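Local coordinates for proline iminopeptidase-related protein (Thermus thermophilus, PDB 2YYS) that is of unknown function but has the alpha/beta hydrolase fold of proline iminopeptidases and may have peptidase activity, at residues Gly121-Ala126 with Glu267-Ala272; Pro234-Val239 with Ala245-Leu250. All blocks are in the same frame, centred on the assembly; numbering follows the deposited sequence.

In the fold
The two contacts illustrate how a central sheet is packed on both faces in the alpha/beta hydrolase fold. Contact 1 sets strand 119-125 against helix 262-274 on one face; contact 2 sets edge strand 247-250 against helix 236-243 on the other. Their centres lie about 11 Å apart. Alternating side chains of strand 247-250 make the link: Ile247 and Val249 serve contact 2, while Arg248 and Leu250 turn to the helix of contact 1. There Arg248 NE forms a salt bridge with Glu271 OE1 (2.9 Å), and Leu250 CD2 packs on Ala268 CB at 4.1 Å. Ala126 touches Asp229 and His255, loop residues at positions consistent with the catalytic-triad acid and histidine of related hydrolases.

Contact 1: Gly121-Ala126 with Glu267-Ala272; sequences GAILLA and EAFKEA
Ile123 reaches out from the strand and brings its CD1 methyl to 3.5 Å from Ala272 CB; in a different direction, roughly at right angles, Phe269 CE1 lies 3.9 Å from Ile123 CD1. CG1 lies anti to the carbonyl carbon (chi1 -61°), which carries CD1 toward the helix and leaves Ile123 CG2 4.1 Å from Phe269 CE1. The phenyl ring meets this fork obliquely, touching it through CE1. Leu125, two residues on and on the same face of the strand, approaches more loosely, with Leu125 CD2 4.4 Å from Phe269 CE1. This is the layered packing of the alpha/beta hydrolase fold, a helix lying over an inner strand of the sheet and running nearly opposite to it, at 162°, with short-segment axes 10.2 Å apart. Ala272 CB also touches Ile123 CG1 at 3.9 Å. Replacing Ile123 by alanine would probably open a gap beside Phe269 CE1 and Ala272 CB and leave the phenyl ring less firmly placed. Phe269 also meets the ring of Phe265 and touches Tyr49 and Leu50, while Leu124 faces helix 105-115 across the sheet.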
loop_
_atom_site.group_PDB
_atom_site.type_symbol
_atom_site.label_atom_id
_atom_site.label_comp_id
_atom_site.label_asym_id
_atom_site.label_seq_id
_atom_site.Cartn_x
_atom_site.Cartn_y
_atom_site.Cartn_z
ATOM N N GLY A 121 8.535 8.516 9.480
ATOM C CA GLY A 121 7.907 7.317 10.007
ATOM C C GLY A 121 6.892 6.728 9.039
ATOM O O GLY A 121 6.662 7.272 7.961
ATOM N N ALA A 122 6.273 5.614 9.414
ATOM C CA ALA A 122 5.281 4.995 8.547
ATOM C C ALA A 122 4.324 4.086 9.284
ATOM O O ALA A 122 4.656 3.514 10.321
ATOM C CB ALA A 122 5.956 4.230 7.398
ATOM N N ILE A 123 3.121 3.990 8.739
ATOM C CA ILE A 123 2.162 2.979 9.116
ATOM C C ILE A 123 1.962 2.120 7.874
ATOM O O ILE A 123 1.565 2.622 6.812
ATOM C CB ILE A 123 0.837 3.621 9.594
ATOM C CG1 ILE A 123 1.108 4.495 10.821
ATOM C CG2 ILE A 123 -0.175 2.541 9.933
ATOM C CD1 ILE A 123 -0.078 5.343 11.307
ATOM N N LEU A 124 2.295 0.841 8.010
ATOM C CA LEU A 124 2.125 -0.152 6.962
ATOM C C LEU A 124 0.844 -0.949 7.202
ATOM O O LEU A 124 0.732 -1.715 8.166
ATOM C CB LEU A 124 3.327 -1.093 6.938
ATOM C CG LEU A 124 4.722 -0.457 7.027
ATOM C CD1 LEU A 124 5.827 -1.537 7.002
ATOM C CD2 LEU A 124 4.936 0.527 5.904
ATOM N N LEU A 125 -0.131 -0.747 6.324
ATOM C CA LEU A 125 -1.373 -1.493 6.365
ATOM C C LEU A 125 -1.271 -2.670 5.423
ATOM O O LEU A 125 -1.020 -2.493 4.230
ATOM C CB LEU A 125 -2.541 -0.604 5.949
ATOM C CG LEU A 125 -2.631 0.765 6.624
ATOM C CD1 LEU A 125 -3.741 1.583 5.986
ATOM C CD2 LEU A 125 -2.863 0.635 8.106
ATOM N N ALA A 126 -1.498 -3.870 5.941
ATOM C CA ALA A 126 -1.531 -5.058 5.101
ATOM C C ALA A 126 -0.327 -5.115 4.158
ATOM O O ALA A 126 -0.474 -5.232 2.945
ATOM C CB ALA A 126 -2.812 -5.068 4.308
ATOM N N GLU A 267 -9.495 2.058 16.511
ATOM C CA GLU A 267 -8.677 1.965 17.715
ATOM C C GLU A 267 -7.192 1.736 17.368
ATOM O O GLU A 267 -6.320 2.435 17.879
ATOM C CB GLU A 267 -9.217 0.848 18.623
ATOM C CG GLU A 267 -8.305 0.416 19.765
ATOM C CD GLU A 267 -8.918 -0.704 20.610
ATOM O OE1 GLU A 267 -9.241 -1.796 20.062
ATOM O OE2 GLU A 267 -9.081 -0.490 21.829
ATOM N N ALA A 268 -6.911 0.770 16.498
ATOM C CA ALA A 268 -5.527 0.444 16.154
ATOM C C ALA A 268 -4.871 1.566 15.355
ATOM O O ALA A 268 -3.708 1.874 15.563
ATOM C CB ALA A 268 -5.456 -0.861 15.386
ATOM N N PHE A 269 -5.620 2.187 14.454
ATOM C CA PHE A 269 -5.056 3.216 13.584
ATOM C C PHE A 269 -4.737 4.475 14.388
ATOM O O PHE A 269 -3.670 5.068 14.207
ATOM C CB PHE A 269 -6.001 3.522 12.420
ATOM C CG PHE A 269 -5.379 4.321 11.310
ATOM C CD1 PHE A 269 -4.181 3.931 10.732
ATOM C CD2 PHE A 269 -6.004 5.462 10.831
ATOM C CE1 PHE A 269 -3.617 4.664 9.706
ATOM C CE2 PHE A 269 -5.437 6.203 9.801
ATOM C CZ PHE A 269 -4.247 5.796 9.236
ATOM N N LYS A 270 -5.642 4.852 15.296
ATOM C CA LYS A 270 -5.424 6.003 16.169
ATOM C C LYS A 270 -4.215 5.795 17.069
ATOM O O LYS A 270 -3.460 6.724 17.315
ATOM C CB LYS A 270 -6.662 6.298 17.023
ATOM C CG LYS A 270 -7.781 7.031 16.269
ATOM C CD LYS A 270 -8.984 7.300 17.180
ATOM C CE LYS A 270 -9.576 8.685 16.962
ATOM N NZ LYS A 270 -10.849 8.856 17.735
ATOM N N GLU A 271 -4.030 4.579 17.556
ATOM C CA GLU A 271 -2.849 4.248 18.339
ATOM C C GLU A 271 -1.585 4.405 17.469
ATOM O O GLU A 271 -0.608 5.006 17.899
ATOM C CB GLU A 271 -2.978 2.821 18.902
ATOM C CG GLU A 271 -1.727 2.271 19.570
ATOM C CD GLU A 271 -1.901 0.852 20.102
ATOM O OE1 GLU A 271 -2.487 -0.009 19.397
ATOM O OE2 GLU A 271 -1.435 0.589 21.234
ATOM N N ALA A 272 -1.621 3.876 16.245
ATOM C CA ALA A 272 -0.485 3.970 15.317
ATOM C C ALA A 272 -0.117 5.431 15.005
ATOM O O ALA A 272 1.055 5.791 15.001
ATOM C CB ALA A 272 -0.787 3.215 14.021
#

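Contact 2: Pro234-Val239 with Ala245-Leu250; sequences PYAEEV and APIRVL
Ile247 and Ala236 supply the apolar part of this contact. The CD1 methyl of Ile247 lies 4.2 Å from Ala236 CB and closer still, 3.6 Å, to Ala236 O, so the isoleucine rests on the backbone of Ala236 as much as on its side chain. With CG1 anti to the backbone N (chi1 -176°), the longer branch is carried out from the strand to the helix. The second kind of contact sets the carboxylate of Glu237 against aliphatic groups. Its chain bends at chi2 (-83°) and crosses both strand side chains at about a right angle, bringing Glu237 OE1 to 4.0 Å from Ile247 CG2 and Glu237 OE2 to 4.2 Å from Val249 CG2. These are van der Waals approaches; the polar partner of Glu237 OE2 is Tyr233 OH, a hydrogen bond that probably helps fix the bent chain. Hydrogen bonding within the strand segment adds Arg248 NH1 to Ile247 O, 2.9 Å long, with the donor 58° out of the carbonyl plane. Strand 247-250 pairs in parallel with strand 221-226, and helix 236-243 joins the two, making this the packing of a crossover helix on the closing strand of a beta-alpha-beta unit.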
loop_
_atom_site.group_PDB
_atom_site.type_symbol
_atom_site.label_atom_id
_atom_site.label_comp_id
_atom_site.label_asym_id
_atom_site.label_seq_id
_atom_site.Cartn_x
_atom_site.Cartn_y
_atom_site.Cartn_z
ATOM N N PRO A 234 -0.252 -14.704 7.622
ATOM C CA PRO A 234 0.642 -14.277 8.709
ATOM C C PRO A 234 2.046 -13.770 8.344
ATOM O O PRO A 234 2.810 -13.540 9.277
ATOM C CB PRO A 234 0.791 -15.563 9.541
ATOM C CG PRO A 234 0.675 -16.679 8.544
ATOM C CD PRO A 234 -0.201 -16.164 7.424
ATOM N N TYR A 235 2.383 -13.578 7.073
ATOM C CA TYR A 235 3.731 -13.111 6.747
ATOM C C TYR A 235 4.061 -11.751 7.369
ATOM O O TYR A 235 5.223 -11.464 7.629
ATOM C CB TYR A 235 3.977 -13.081 5.237
ATOM C CG TYR A 235 5.445 -13.175 4.937
ATOM C CD1 TYR A 235 6.083 -14.402 4.875
ATOM C CD2 TYR A 235 6.211 -12.024 4.771
ATOM C CE1 TYR A 235 7.451 -14.490 4.633
ATOM C CE2 TYR A 235 7.556 -12.094 4.535
ATOM C CZ TYR A 235 8.181 -13.323 4.461
ATOM O OH TYR A 235 9.533 -13.367 4.230
ATOM N N ALA A 236 3.042 -10.933 7.624
ATOM C CA ALA A 236 3.231 -9.626 8.232
ATOM C C ALA A 236 3.888 -9.718 9.613
ATOM O O ALA A 236 4.485 -8.752 10.061
ATOM C CB ALA A 236 1.893 -8.867 8.320
ATOM N N GLU A 237 3.779 -10.867 10.282
ATOM C CA GLU A 237 4.512 -11.106 11.529
ATOM C C GLU A 237 6.027 -11.031 11.311
ATOM O O GLU A 237 6.735 -10.490 12.151
ATOM C CB GLU A 237 4.197 -12.488 12.129
ATOM C CG GLU A 237 2.743 -12.718 12.513
ATOM C CD GLU A 237 2.385 -12.172 13.880
ATOM O OE1 GLU A 237 3.212 -11.432 14.467
ATOM O OE2 GLU A 237 1.263 -12.478 14.359
ATOM N N GLU A 238 6.510 -11.626 10.216
ATOM C CA GLU A 238 7.924 -11.540 9.822
ATOM C C GLU A 238 8.344 -10.089 9.597
ATOM O O GLU A 238 9.410 -9.672 10.051
ATOM C CB GLU A 238 8.224 -12.361 8.544
ATOM C CG GLU A 238 8.237 -13.880 8.707
ATOM C CD GLU A 238 9.319 -14.373 9.652
ATOM O OE1 GLU A 238 10.324 -13.661 9.872
ATOM O OE2 GLU A 238 9.164 -15.480 10.195
ATOM N N VAL A 239 7.503 -9.328 8.904
ATOM C CA VAL A 239 7.782 -7.920 8.632
ATOM C C VAL A 239 7.962 -7.164 9.927
ATOM O O VAL A 239 8.935 -6.431 10.104
ATOM C CB VAL A 239 6.653 -7.254 7.807
ATOM C CG1 VAL A 239 6.867 -5.765 7.678
ATOM C CG2 VAL A 239 6.579 -7.877 6.425
ATOM N N ALA A 245 8.856 -3.498 14.737
ATOM C CA ALA A 245 7.699 -2.623 14.768
ATOM C C ALA A 245 6.545 -3.310 15.494
ATOM O O ALA A 245 6.305 -4.492 15.297
ATOM C CB ALA A 245 7.283 -2.315 13.353
ATOM N N PRO A 246 5.806 -2.581 16.316
ATOM C CA PRO A 246 4.559 -3.135 16.839
ATOM C C PRO A 246 3.629 -3.571 15.698
ATOM O O PRO A 246 3.582 -2.957 14.621
ATOM C CB PRO A 246 3.965 -1.980 17.641
ATOM C CG PRO A 246 5.150 -1.103 17.977
ATOM C CD PRO A 246 6.081 -1.227 16.827
ATOM N N ILE A 247 2.929 -4.668 15.933
ATOM C CA ILE A 247 1.948 -5.184 14.996
ATOM C C ILE A 247 0.618 -5.324 15.719
ATOM O O ILE A 247 0.582 -5.737 16.875
ATOM C CB ILE A 247 2.395 -6.538 14.385
ATOM C CG1 ILE A 247 1.381 -6.989 13.336
ATOM C CG2 ILE A 247 2.643 -7.628 15.484
ATOM C CD1 ILE A 247 1.854 -8.111 12.457
ATOM N N ARG A 248 -0.458 -4.948 15.033
ATOM C CA ARG A 248 -1.819 -5.169 15.497
ATOM C C ARG A 248 -2.531 -5.975 14.428
ATOM O O ARG A 248 -2.588 -5.567 13.269
ATOM C CB ARG A 248 -2.551 -3.845 15.715
ATOM C CG ARG A 248 -1.915 -2.923 16.761
ATOM C CD ARG A 248 -1.952 -3.474 18.180
ATOM N NE ARG A 248 -1.196 -2.632 19.116
ATOM C CZ ARG A 248 0.039 -2.877 19.575
ATOM N NH1 ARG A 248 0.735 -3.943 19.183
ATOM N NH2 ARG A 248 0.593 -2.023 20.428
ATOM N N VAL A 249 -3.057 -7.122 14.837
ATOM C CA VAL A 249 -3.763 -8.059 13.975
ATOM C C VAL A 249 -5.256 -7.994 14.330
ATOM O O VAL A 249 -5.640 -8.332 15.438
ATOM C CB VAL A 249 -3.223 -9.493 14.179
ATOM C CG1 VAL A 249 -3.841 -10.454 13.191
ATOM C CG2 VAL A 249 -1.690 -9.514 14.042
ATOM N N LEU A 250 -6.087 -7.538 13.400
ATOM C CA LEU A 250 -7.506 -7.336 13.674
ATOM C C LEU A 250 -8.256 -8.617 13.363
ATOM O O LEU A 250 -8.206 -9.094 12.237
ATOM C CB LEU A 250 -8.085 -6.188 12.833
ATOM C CG LEU A 250 -7.357 -4.839 12.880
ATOM C CD1 LEU A 250 -8.203 -3.731 12.262
ATOM C CD2 LEU A 250 -6.962 -4.472 14.296
#